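Local coordinates for protein Gp26 (Listeria phage P40, PDB 4JZ5) that probably hydrolyses glycosidic bonds in the peptidoglycan of the Listeria cell wall, as the family 25 glycosyl hydrolase domain of a phage endolysin, at residues V35-D43 with G68-F76; L149-K157 with K184-Q193. All coordinates share one frame; numbering follows the deposited sequence.

Contact 1. Residues V35-D43 with G68-F76; sequences VNYSGLKED and GLDKVGMPF
Tyr37 lays its ring flat over the backbone of Gly68. This CH-pi contact puts Gly68 CA 3.6 Å from the ring centroid and 13° off the ring normal. The ring packs directly on the helix backbone here. On the opposite face lies the carbonyl oxygen of Val35, offset toward the rim. The hydroxyl of Tyr37 is hydrogen-bonded to Gln64, one turn back on the same helix.

Apolar contacts surround this stack. Leu69 CD2 reaches Tyr37 CD1 at 3.9 Å, the two side chains crossing at about a right angle. The same methyl lies near Leu40 CD1. Val72 spreads its methyls, CG1 against Ser38 and CG2 against Tyr37 and Lys41. Met74 CE sits 3.7 Å from Leu40 CB. Bends in the Met74 chain carry that methyl to Leu40.

The contact joins the loop between barrel strands 25-28 and 46-53 to the C-terminal end of helix 62-72. That helix ends in a Schellman motif, with Gly73 at positive phi. Leu69 and Met74 also touch Val47 of strand 46-53, so part of the cluster rests on the barrel wall.

The polar contacts of Lys41 gather at the helix end. Lys41 NZ donates to Val72 O at 2.8 Å, tilted 17° from the carbonyl plane, and makes a weak 3.4 Å bond to Gly73 O. The ammonium thus lies at the helix C terminus, where the dipole would be expected to suit a positive charge. A water accepts from Lys41 NZ and weakly donates to Gly73 O. At the other end of the contact, a second water accepts from Ser38 N and Lys71 NZ, bridging the segments.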
loop_
_atom_site.group_PDB
_atom_site.type_symbol
_atom_site.label_atom_id
_atom_site.label_comp_id
_atom_site.label_asym_id
_atom_site.label_seq_id
_atom_site.Cartn_x
_atom_site.Cartn_y
_atom_site.Cartn_z
ATOM N N VAL A 35 10.315 -14.358 -1.306
ATOM C CA VAL A 35 10.929 -13.171 -1.876
ATOM C C VAL A 35 12.396 -13.185 -1.496
ATOM O O VAL A 35 12.723 -13.337 -0.314
ATOM C CB VAL A 35 10.286 -11.886 -1.297
ATOM C CG1 VAL A 35 11.014 -10.627 -1.778
ATOM C CG2 VAL A 35 8.815 -11.813 -1.637
ATOM N N ASN A 36 13.293 -13.020 -2.460
ATOM C CA ASN A 36 14.695 -12.814 -2.149
ATOM C C ASN A 36 14.889 -11.341 -1.811
ATOM O O ASN A 36 15.123 -10.504 -2.693
ATOM C CB ASN A 36 15.579 -13.234 -3.322
ATOM C CG ASN A 36 17.049 -12.978 -3.061
ATOM O OD1 ASN A 36 17.433 -12.490 -1.994
ATOM N ND2 ASN A 36 17.876 -13.275 -4.047
ATOM N N TYR A 37 14.761 -11.003 -0.528
ATOM C CA TYR A 37 14.741 -9.607 -0.115
ATOM C C TYR A 37 16.004 -8.869 -0.536
ATOM O O TYR A 37 15.935 -7.738 -1.031
ATOM C CB TYR A 37 14.506 -9.483 1.407
ATOM C CG TYR A 37 13.209 -10.138 1.818
ATOM C CD1 TYR A 37 11.984 -9.511 1.621
ATOM C CD2 TYR A 37 13.207 -11.408 2.343
ATOM C CE1 TYR A 37 10.791 -10.141 1.955
ATOM C CE2 TYR A 37 12.027 -12.056 2.685
ATOM C CZ TYR A 37 10.818 -11.420 2.479
ATOM O OH TYR A 37 9.666 -12.098 2.803
ATOM N N SER A 38 17.158 -9.501 -0.371
ATOM C CA SER A 38 18.403 -8.862 -0.772
ATOM C C SER A 38 18.430 -8.579 -2.273
ATOM O O SER A 38 19.081 -7.623 -2.724
ATOM C CB SER A 38 19.612 -9.704 -0.340
ATOM O OG SER A 38 19.684 -10.937 -1.029
ATOM N N GLY A 39 17.754 -9.429 -3.047
ATOM C CA GLY A 39 17.660 -9.253 -4.487
ATOM C C GLY A 39 16.820 -8.064 -4.927
ATOM O O GLY A 39 16.819 -7.724 -6.111
ATOM N N LEU A 40 16.118 -7.431 -3.994
ATOM C CA LEU A 40 15.357 -6.225 -4.297
ATOM C C LEU A 40 16.197 -4.953 -4.184
ATOM O O LEU A 40 15.807 -3.896 -4.681
ATOM C CB LEU A 40 14.203 -6.095 -3.326
ATOM C CG LEU A 40 13.226 -7.263 -3.247
ATOM C CD1 LEU A 40 12.145 -6.974 -2.226
ATOM C CD2 LEU A 40 12.594 -7.556 -4.603
ATOM N N LYS A 41 17.349 -5.045 -3.531
ATOM C CA LYS A 41 18.083 -3.851 -3.136
ATOM C C LYS A 41 18.613 -3.049 -4.308
ATOM O O LYS A 41 18.661 -1.817 -4.244
ATOM C CB LYS A 41 19.205 -4.236 -2.185
ATOM C CG LYS A 41 18.682 -4.648 -0.834
ATOM C CD LYS A 41 18.354 -3.449 0.049
ATOM C CE LYS A 41 19.613 -2.744 0.570
ATOM N NZ LYS A 41 19.296 -1.646 1.519
ATOM N N GLU A 42 18.995 -3.719 -5.389
ATOM C CA GLU A 42 19.585 -3.017 -6.516
ATOM C C GLU A 42 18.626 -2.024 -7.165
ATOM O O GLU A 42 19.010 -0.885 -7.447
ATOM C CB GLU A 42 20.080 -4.017 -7.558
ATOM C CG GLU A 42 20.803 -3.363 -8.719
ATOM C CD GLU A 42 21.451 -4.366 -9.648
ATOM O OE1 GLU A 42 22.180 -3.930 -10.562
ATOM O OE2 GLU A 42 21.228 -5.583 -9.470
ATOM N N ASP A 43 17.399 -2.456 -7.428
ATOM C CA ASP A 43 16.484 -1.669 -8.260
ATOM C C ASP A 43 15.266 -1.096 -7.547
ATOM O O ASP A 43 14.630 -0.188 -8.079
ATOM C CB ASP A 43 15.966 -2.506 -9.437
ATOM C CG ASP A 43 17.052 -2.880 -10.424
ATOM O OD1 ASP A 43 18.068 -2.173 -10.478
ATOM O OD2 ASP A 43 16.865 -3.874 -11.154
ATOM N N GLY A 68 12.081 -9.605 6.617
ATOM C CA GLY A 68 12.966 -9.729 5.472
ATOM C C GLY A 68 13.425 -8.387 4.947
ATOM O O GLY A 68 14.581 -8.212 4.547
ATOM N N LEU A 69 12.510 -7.428 4.918
ATOM C CA LEU A 69 12.845 -6.097 4.458
ATOM C C LEU A 69 13.732 -5.388 5.493
ATOM O O LEU A 69 14.713 -4.745 5.137
ATOM C CB LEU A 69 11.555 -5.324 4.185
ATOM C CG LEU A 69 10.704 -5.938 3.066
ATOM C CD1 LEU A 69 9.279 -5.427 3.100
ATOM C CD2 LEU A 69 11.316 -5.681 1.698
ATOM N N ASP A 70 13.426 -5.553 6.773
ATOM C CA ASP A 70 14.260 -4.975 7.819
ATOM C C ASP A 70 15.686 -5.541 7.767
ATOM O O ASP A 70 16.660 -4.801 7.929
ATOM C CB ASP A 70 13.631 -5.241 9.182
ATOM C CG ASP A 70 14.361 -4.553 10.309
ATOM O OD1 ASP A 70 14.735 -3.366 10.180
ATOM O OD2 ASP A 70 14.561 -5.207 11.335
ATOM N N LYS A 71 15.812 -6.843 7.545
ATOM C CA LYS A 71 17.105 -7.520 7.482
ATOM C C LYS A 71 18.075 -6.790 6.564
ATOM O O LYS A 71 19.237 -6.574 6.906
ATOM C CB LYS A 71 16.866 -8.965 6.968
ATOM C CG LYS A 71 18.099 -9.762 6.517
ATOM C CD LYS A 71 17.735 -11.190 6.030
ATOM C CE LYS A 71 16.992 -11.211 4.694
ATOM N NZ LYS A 71 16.720 -12.602 4.236
ATOM N N VAL A 72 17.588 -6.442 5.376
ATOM C CA VAL A 72 18.409 -5.876 4.314
ATOM C C VAL A 72 18.339 -4.359 4.262
ATOM O O VAL A 72 18.981 -3.745 3.406
ATOM C CB VAL A 72 18.037 -6.449 2.922
ATOM C CG1 VAL A 72 18.195 -7.959 2.921
ATOM C CG2 VAL A 72 16.630 -6.058 2.502
ATOM N N GLY A 73 17.596 -3.737 5.177
ATOM C CA GLY A 73 17.483 -2.291 5.203
ATOM C C GLY A 73 16.644 -1.712 4.074
ATOM O O GLY A 73 16.876 -0.576 3.666
ATOM N N MET A 74 15.670 -2.463 3.568
ATOM C CA MET A 74 14.756 -1.913 2.566
ATOM C C MET A 74 13.671 -1.118 3.267
ATOM O O MET A 74 12.938 -1.680 4.073
ATOM C CB MET A 74 14.119 -3.032 1.759
ATOM C CG MET A 74 13.057 -2.551 0.787
ATOM S SD MET A 74 13.647 -1.549 -0.585
ATOM C CE MET A 74 14.493 -2.818 -1.547
ATOM N N PRO A 75 13.536 0.175 2.950
ATOM C CA PRO A 75 12.433 0.925 3.561
ATOM C C PRO A 75 11.092 0.367 3.103
ATOM O O PRO A 75 10.939 -0.058 1.960
ATOM C CB PRO A 75 12.660 2.359 3.077
ATOM C CG PRO A 75 13.492 2.236 1.866
ATOM C CD PRO A 75 14.344 1.012 2.046
ATOM N N PHE A 76 10.121 0.351 4.007
ATOM C CA PHE A 76 8.844 -0.227 3.676
ATOM C C PHE A 76 7.702 0.398 4.451
ATOM O O PHE A 76 7.873 1.078 5.450
ATOM C CB PHE A 76 8.881 -1.766 3.868
ATOM C CG PHE A 76 8.764 -2.219 5.298
ATOM C CD1 PHE A 76 9.877 -2.268 6.114
ATOM C CD2 PHE A 76 7.535 -2.605 5.823
ATOM C CE1 PHE A 76 9.778 -2.683 7.431
ATOM C CE2 PHE A 76 7.430 -3.033 7.138
ATOM C CZ PHE A 76 8.562 -3.066 7.943
HETATM O O HOH W 1 15.705 -13.862 1.346
HETATM O O HOH W 2 17.393 -11.810 1.339
HETATM O O HOH W 3 17.319 -0.098 0.285
#

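Contact 2. Residues L149-K157 with K184-Q193; sequences LYAGDSFWK and KPSIPYDLWQ
Asp153 turns its carboxylate onto Ser186 and meets it twice. Asp153 OD1 accepts from Ser186 OG at 2.6 Å through its syn lone pair. Ser186 N donates to Asp153 OD2 at 2.6 Å, but from above the carboxylate plane, 43° out of it. Asp153 is modelled in two conformers, so the details of these bonds, and of the OD2 salt bridge to Arg173, are less certain.

Lys157 comes to the same serine one helical turn further on. Its chain bends at chi3 (-67°), and NZ donates to Ser186 OG at 2.8 Å. In the Asp153 conformer described, the hydroxyl accepts from the lysine and donates to the aspartate.

Ile187 leans on the helix beside this polar group. Its CD1 lies over one face of the Trp156 indole, 3.6 Å from the centroid of the five-membered ring, in a CH-pi contact. The other branch, CG2, lies 3.6 Å from Lys157 CG and covers the aliphatic part of the lysine. Trp156 NE1 points to Asp162, to which it is hydrogen-bonded.

The setting is the closed eight-stranded barrel of this family. Strand 147-152 runs directly into helix 153-158, with Gly152 as N-cap residue, and the loop leading to strand 191-195 folds against that helix.

Deeper in, Tyr150 and Gln193 cross at about a right angle, ring and amide planes 62° apart. Gln193 OE1 lies at the ring edge and accepts from Tyr150 OH at 2.7 Å. The same oxygen is hydrogen-bonded to Tyr174 OH, and Gln193 NE2 to Asp27 OD1, which fixes the rotation of the amide. Tyr150 also touches Asp117 and Glu119 and packs edge-to-face with Trp170, consistent with a place beside the active-site end of this family's barrel.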
loop_
_atom_site.group_PDB
_atom_site.type_symbol
_atom_site.label_atom_id
_atom_site.label_comp_id
_atom_site.label_asym_id
_atom_site.label_seq_id
_atom_site.Cartn_x
_atom_site.Cartn_y
_atom_site.Cartn_z
ATOM N N LEU A 149 -3.951 6.665 0.479
ATOM C CA LEU A 149 -5.159 6.035 -0.021
ATOM C C LEU A 149 -4.856 5.432 -1.381
ATOM O O LEU A 149 -4.259 6.083 -2.228
ATOM C CB LEU A 149 -6.269 7.069 -0.144
ATOM C CG LEU A 149 -7.612 6.580 -0.673
ATOM C CD1 LEU A 149 -8.242 5.535 0.222
ATOM C CD2 LEU A 149 -8.545 7.772 -0.842
ATOM N N TYR A 150 -5.293 4.181 -1.563
ATOM C CA TYR A 150 -5.119 3.439 -2.809
ATOM C C TYR A 150 -6.459 2.995 -3.363
ATOM O O TYR A 150 -7.292 2.456 -2.640
ATOM C CB TYR A 150 -4.250 2.194 -2.576
ATOM C CG TYR A 150 -4.286 1.174 -3.695
ATOM C CD1 TYR A 150 -5.295 0.209 -3.757
ATOM C CD2 TYR A 150 -3.307 1.167 -4.681
ATOM C CE1 TYR A 150 -5.333 -0.721 -4.763
ATOM C CE2 TYR A 150 -3.340 0.239 -5.702
ATOM C CZ TYR A 150 -4.352 -0.712 -5.734
ATOM O OH TYR A 150 -4.426 -1.663 -6.721
ATOM N N ALA A 151 -6.608 3.154 -4.681
ATOM C CA ALA A 151 -7.667 2.504 -5.442
ATOM C C ALA A 151 -7.297 2.581 -6.920
ATOM O O ALA A 151 -6.386 3.321 -7.327
ATOM C CB ALA A 151 -9.015 3.161 -5.195
ATOM N N GLY A 152 -7.977 1.796 -7.747
ATOM C CA GLY A 152 -7.879 1.968 -9.178
ATOM C C GLY A 152 -8.492 3.289 -9.627
ATOM O O GLY A 152 -9.392 3.830 -8.982
ATOM N N ASP A 153 -7.964 3.778 -10.741
ATOM C CA ASP A 153 -8.388 4.997 -11.416
ATOM C C ASP A 153 -9.914 5.179 -11.437
ATOM O O ASP A 153 -10.444 6.136 -10.881
ATOM C CB ASP A 153 -7.816 4.935 -12.838
ATOM C CG ASP A 153 -7.966 6.230 -13.612
ATOM O OD1 ASP A 153 -8.544 7.213 -13.104
ATOM O OD2 ASP A 153 -7.493 6.255 -14.767
ATOM N N SER A 154 -10.608 4.248 -12.079
ATOM C CA SER A 154 -12.051 4.318 -12.267
ATOM C C SER A 154 -12.809 4.290 -10.939
ATOM O O SER A 154 -13.727 5.081 -10.730
ATOM C CB SER A 154 -12.523 3.171 -13.147
ATOM O OG SER A 154 -13.929 3.210 -13.302
ATOM N N PHE A 155 -12.447 3.366 -10.059
ATOM C CA PHE A 155 -13.097 3.277 -8.760
ATOM C C PHE A 155 -12.933 4.594 -8.002
ATOM O O PHE A 155 -13.878 5.102 -7.382
ATOM C CB PHE A 155 -12.503 2.131 -7.949
ATOM C CG PHE A 155 -13.199 1.903 -6.646
ATOM C CD1 PHE A 155 -12.904 2.685 -5.547
ATOM C CD2 PHE A 155 -14.172 0.929 -6.530
ATOM C CE1 PHE A 155 -13.562 2.487 -4.351
ATOM C CE2 PHE A 155 -14.838 0.724 -5.324
ATOM C CZ PHE A 155 -14.521 1.506 -4.235
ATOM N N TRP A 156 -11.728 5.149 -8.041
ATOM C CA TRP A 156 -11.420 6.390 -7.339
ATOM C C TRP A 156 -12.354 7.503 -7.803
ATOM O O TRP A 156 -12.961 8.208 -6.991
ATOM C CB TRP A 156 -9.957 6.751 -7.615
ATOM C CG TRP A 156 -9.393 7.917 -6.859
ATOM C CD1 TRP A 156 -9.777 9.222 -6.957
ATOM C CD2 TRP A 156 -8.313 7.885 -5.927
ATOM N NE1 TRP A 156 -9.019 10.004 -6.115
ATOM C CE2 TRP A 156 -8.104 9.205 -5.482
ATOM C CE3 TRP A 156 -7.501 6.867 -5.420
ATOM C CZ2 TRP A 156 -7.126 9.526 -4.537
ATOM C CZ3 TRP A 156 -6.526 7.197 -4.493
ATOM C CH2 TRP A 156 -6.350 8.510 -4.063
ATOM N N LYS A 157 -12.484 7.658 -9.111
ATOM C CA LYS A 157 -13.338 8.696 -9.662
ATOM C C LYS A 157 -14.796 8.488 -9.278
ATOM O O LYS A 157 -15.488 9.433 -8.882
ATOM C CB LYS A 157 -13.215 8.717 -11.185
ATOM C CG LYS A 157 -11.876 9.240 -11.685
ATOM C CD LYS A 157 -11.841 9.429 -13.188
ATOM C CE LYS A 157 -11.937 8.116 -13.933
ATOM N NZ LYS A 157 -11.706 8.300 -15.398
ATOM N N LYS A 184 -1.401 5.495 -18.302
ATOM C CA LYS A 184 -1.331 6.230 -17.048
ATOM C C LYS A 184 -2.722 6.443 -16.466
ATOM O O LYS A 184 -3.717 6.415 -17.180
ATOM C CB LYS A 184 -0.652 7.585 -17.258
ATOM C CG LYS A 184 0.820 7.462 -17.590
ATOM C CD LYS A 184 1.520 8.807 -17.591
ATOM C CE LYS A 184 3.028 8.637 -17.639
ATOM N NZ LYS A 184 3.728 9.949 -17.626
ATOM N N PRO A 185 -2.796 6.702 -15.159
ATOM C CA PRO A 185 -4.095 7.032 -14.578
ATOM C C PRO A 185 -4.705 8.258 -15.241
ATOM O O PRO A 185 -3.997 9.142 -15.711
ATOM C CB PRO A 185 -3.759 7.299 -13.108
ATOM C CG PRO A 185 -2.531 6.513 -12.869
ATOM C CD PRO A 185 -1.746 6.624 -14.138
ATOM N N SER A 186 -6.026 8.312 -15.254
ATOM C CA SER A 186 -6.731 9.451 -15.813
ATOM C C SER A 186 -6.831 10.610 -14.827
ATOM O O SER A 186 -7.376 11.657 -15.162
ATOM C CB SER A 186 -8.128 9.026 -16.238
ATOM O OG SER A 186 -8.945 8.786 -15.108
ATOM N N ILE A 187 -6.328 10.400 -13.612
ATOM C CA ILE A 187 -6.339 11.399 -12.556
ATOM C C ILE A 187 -4.921 11.584 -12.045
ATOM O O ILE A 187 -4.073 10.730 -12.256
ATOM C CB ILE A 187 -7.267 10.984 -11.379
ATOM C CG1 ILE A 187 -6.801 9.666 -10.750
ATOM C CG2 ILE A 187 -8.709 10.885 -11.852
ATOM C CD1 ILE A 187 -7.664 9.208 -9.590
ATOM N N PRO A 188 -4.650 12.696 -11.368
ATOM C CA PRO A 188 -3.304 12.874 -10.815
ATOM C C PRO A 188 -2.965 11.802 -9.795
ATOM O O PRO A 188 -3.839 11.319 -9.059
ATOM C CB PRO A 188 -3.380 14.234 -10.129
ATOM C CG PRO A 188 -4.491 14.940 -10.823
ATOM C CD PRO A 188 -5.482 13.895 -11.201
ATOM N N TYR A 189 -1.697 11.431 -9.749
ATOM C CA TYR A 189 -1.238 10.433 -8.799
ATOM C C TYR A 189 0.072 10.869 -8.173
ATOM O O TYR A 189 0.821 11.664 -8.742
ATOM C CB TYR A 189 -1.040 9.077 -9.487
ATOM C CG TYR A 189 0.116 9.054 -10.478
ATOM C CD1 TYR A 189 1.417 8.836 -10.059
ATOM C CD2 TYR A 189 -0.102 9.253 -11.834
ATOM C CE1 TYR A 189 2.470 8.828 -10.943
ATOM C CE2 TYR A 189 0.952 9.250 -12.733
ATOM C CZ TYR A 189 2.230 9.021 -12.284
ATOM O OH TYR A 189 3.283 9.018 -13.171
ATOM N N ASP A 190 0.349 10.324 -6.992
ATOM C CA ASP A 190 1.671 10.407 -6.387
ATOM C C ASP A 190 2.462 9.114 -6.649
ATOM O O ASP A 190 3.630 9.163 -7.055
ATOM C CB ASP A 190 1.563 10.665 -4.886
ATOM C CG ASP A 190 0.915 11.992 -4.559
ATOM O OD1 ASP A 190 1.197 12.972 -5.273
ATOM O OD2 ASP A 190 0.106 12.029 -3.611
ATOM N N LEU A 191 1.822 7.981 -6.404
ATOM C CA LEU A 191 2.399 6.670 -6.695
ATOM C C LEU A 191 1.457 5.968 -7.676
ATOM O O LEU A 191 0.258 5.922 -7.438
ATOM C CB LEU A 191 2.515 5.876 -5.399
ATOM C CG LEU A 191 3.192 4.503 -5.456
ATOM C CD1 LEU A 191 4.644 4.595 -5.899
ATOM C CD2 LEU A 191 3.101 3.814 -4.094
ATOM N N TRP A 192 1.993 5.456 -8.787
ATOM C CA TRP A 192 1.206 4.825 -9.851
ATOM C C TRP A 192 1.509 3.338 -9.872
ATOM O O TRP A 192 2.649 2.939 -10.100
ATOM C CB TRP A 192 1.575 5.463 -11.184
ATOM C CG TRP A 192 1.101 4.789 -12.445
ATOM C CD1 TRP A 192 0.001 4.011 -12.642
ATOM C CD2 TRP A 192 1.755 4.890 -13.700
ATOM N NE1 TRP A 192 -0.056 3.603 -13.967
ATOM C CE2 TRP A 192 1.012 4.139 -14.635
ATOM C CE3 TRP A 192 2.913 5.535 -14.124
ATOM C CZ2 TRP A 192 1.401 4.014 -15.971
ATOM C CZ3 TRP A 192 3.294 5.415 -15.447
ATOM C CH2 TRP A 192 2.537 4.664 -16.354
ATOM N N GLN A 193 0.491 2.536 -9.594
ATOM C CA GLN A 193 0.595 1.082 -9.750
ATOM C C GLN A 193 0.273 0.747 -11.197
ATOM O O GLN A 193 -0.875 0.844 -11.620
ATOM C CB GLN A 193 -0.337 0.368 -8.799
ATOM C CG GLN A 193 -0.026 -1.103 -8.647
ATOM C CD GLN A 193 -1.067 -1.762 -7.795
ATOM O OE1 GLN A 193 -2.227 -1.863 -8.190
ATOM N NE2 GLN A 193 -0.694 -2.151 -6.589
#

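Both contacts are partly buried, and they lie on opposite sides of the chain's centre, their centres 26 Å apart. They share no strand or helix. Contact 1 lies on the outside of the barrel, where a loop covers the end of a helix. Contact 2 extends from a loop-helix contact with an exposed rim down to a buried pair of side chains on two barrel strands. Contact 1 is mostly apolar, and its polar bonds involve backbone carbonyls and waters at the surface. In contact 2 the hydrogen bonds run mainly between side chains, and its buried Tyr150-Gln193 pair belongs to a wider polar network within the barrel.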